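Local coordinates for adhesion G-protein coupled receptor G6 (Danio rerio, PDB 6V55) that is an adhesion G-protein coupled receptor with a multidomain, calcium-binding extracellular region, and probably acts in myelination, at residues T130-V134 with L248-A252. Numbering follows the deposited sequence.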
loop_
_atom_site.group_PDB
_atom_site.type_symbol
_atom_site.label_atom_id
_atom_site.label_comp_id
_atom_site.label_asym_id
_atom_site.label_seq_id
_atom_site.Cartn_x
_atom_site.Cartn_y
_atom_site.Cartn_z
ATOM N N THR A 130 35.253 8.289 28.137
ATOM C CA THR A 130 34.584 7.831 26.918
ATOM C C THR A 130 34.846 6.323 26.851
ATOM O O THR A 130 35.663 5.825 26.069
ATOM C CB THR A 130 35.067 8.558 25.656
ATOM O OG1 THR A 130 34.633 7.844 24.488
ATOM C CG2 THR A 130 36.561 8.727 25.654
ATOM N N ILE A 131 34.140 5.599 27.714
ATOM C CA ILE A 131 34.381 4.185 27.953
ATOM C C ILE A 131 33.487 3.386 27.019
ATOM O O ILE A 131 32.264 3.550 27.017
ATOM C CB ILE A 131 34.123 3.831 29.428
ATOM C CG1 ILE A 131 35.124 4.559 30.333
ATOM C CG2 ILE A 131 34.221 2.329 29.671
ATOM C CD1 ILE A 131 34.510 5.645 31.178
ATOM N N LEU A 132 34.100 2.515 26.227
ATOM C CA LEU A 132 33.391 1.677 25.262
ATOM C C LEU A 132 33.508 0.238 25.760
ATOM O O LEU A 132 34.396 -0.521 25.356
ATOM C CB LEU A 132 33.964 1.854 23.858
ATOM C CG LEU A 132 33.510 3.103 23.100
ATOM C CD1 LEU A 132 34.364 4.320 23.394
ATOM C CD2 LEU A 132 33.532 2.816 21.627
ATOM N N ARG A 133 32.599 -0.125 26.662
ATOM C CA ARG A 133 32.742 -1.307 27.492
ATOM C C ARG A 133 31.702 -2.365 27.163
ATOM O O ARG A 133 30.668 -2.096 26.545
ATOM C CB ARG A 133 32.613 -0.956 28.974
ATOM C CG ARG A 133 31.348 -0.197 29.307
ATOM C CD ARG A 133 31.007 -0.257 30.801
ATOM N NE ARG A 133 30.650 -1.591 31.298
ATOM C CZ ARG A 133 30.643 -1.919 32.592
ATOM N NH1 ARG A 133 30.988 -1.009 33.495
ATOM N NH2 ARG A 133 30.313 -3.151 32.993
ATOM N N VAL A 134 32.022 -3.590 27.588
ATOM C CA VAL A 134 31.011 -4.625 27.755
ATOM C C VAL A 134 29.999 -4.138 28.786
ATOM O O VAL A 134 30.366 -3.508 29.788
ATOM C CB VAL A 134 31.699 -5.945 28.149
ATOM C CG1 VAL A 134 30.712 -7.074 28.375
ATOM C CG2 VAL A 134 32.668 -6.345 27.049
ATOM N N LEU A 248 35.631 -5.147 34.189
ATOM C CA LEU A 248 35.236 -4.208 33.146
ATOM C C LEU A 248 36.110 -4.461 31.925
ATOM O O LEU A 248 37.294 -4.090 31.912
ATOM C CB LEU A 248 35.384 -2.771 33.643
ATOM C CG LEU A 248 34.505 -1.688 33.016
ATOM C CD1 LEU A 248 34.293 -0.576 34.029
ATOM C CD2 LEU A 248 35.105 -1.108 31.738
ATOM N N LEU A 249 35.528 -5.064 30.893
ATOM C CA LEU A 249 36.225 -5.251 29.628
ATOM C C LEU A 249 35.826 -4.115 28.701
ATOM O O LEU A 249 34.634 -3.823 28.565
ATOM C CB LEU A 249 35.890 -6.605 28.999
ATOM C CG LEU A 249 36.427 -6.841 27.588
ATOM C CD1 LEU A 249 37.933 -6.733 27.577
ATOM C CD2 LEU A 249 35.991 -8.191 27.074
ATOM N N GLN A 250 36.821 -3.476 28.073
ATOM C CA GLN A 250 36.559 -2.337 27.205
ATOM C C GLN A 250 37.464 -2.344 25.983
ATOM O O GLN A 250 38.558 -2.917 25.990
ATOM C CB GLN A 250 36.744 -1.010 27.932
ATOM C CG GLN A 250 38.110 -0.801 28.495
ATOM C CD GLN A 250 38.193 0.482 29.258
ATOM O OE1 GLN A 250 37.987 1.565 28.696
ATOM N NE2 GLN A 250 38.484 0.380 30.552
ATOM N N ILE A 251 36.968 -1.681 24.929
ATOM C CA ILE A 251 37.735 -1.433 23.714
ATOM C C ILE A 251 38.821 -0.421 24.041
ATOM O O ILE A 251 38.571 0.542 24.785
ATOM C CB ILE A 251 36.786 -0.939 22.604
ATOM C CG1 ILE A 251 35.618 -1.923 22.431
ATOM C CG2 ILE A 251 37.508 -0.651 21.284
ATOM C CD1 ILE A 251 35.903 -3.094 21.550
ATOM N N ALA A 252 40.035 -0.660 23.511
ATOM C CA ALA A 252 41.282 0.063 23.774
ATOM C C ALA A 252 41.548 0.114 25.265
ATOM O O ALA A 252 41.958 -0.888 25.853
ATOM C CB ALA A 252 41.268 1.470 23.172
#
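Leu248 lies against one face of the Arg133 guanidinium, its CG 3.6 Å above the plane and displaced toward the rim on the NH1 side, while CD1 of Leu248 comes within 3.4 Å of Arg133 NH1. With chi1 at 54°, CG is flanked by both the backbone N and C of Arg133, and a bend at chi3 (-66°) turns the end of the chain toward the carbonyl of Val134. There NE of Arg133 points at the carbonyl oxygen, O of Val134, in a bond whose modelled 2.5 Å is doubtfully short, and NH2 adds a weak one. The second methyl of Leu248, CD2, touches Arg133 CB and lies 4.1 Å from CG2 of Ile131.

The backbones meet in one antiparallel bridge between Arg133 and Gln250. Ile251 N donates to Leu132 O (2.9 Å) and Val134 N to Leu249 O (2.8 Å). The end-to-end directions of the two segments are 109° apart, and the pairing amounts to this single bridge. Next to the bridge, Val134 CG2 packs on CB of Leu249 at 3.8 Å, and CB of Leu132 lies 4.2 Å from CB of Ile251.

Both segments belong to the pentraxin-like domain, whose concanavalin-type fold is a sandwich of antiparallel sheets. Strand 248-251 closes one edge of a sheet by pairing with strand 161-167, and strand 133-134 pairs on its far side with strand 304-305. Leu249 and Ile251 turn inward onto Phe273 and Ile270 of strand 268-276, in the facing sheet.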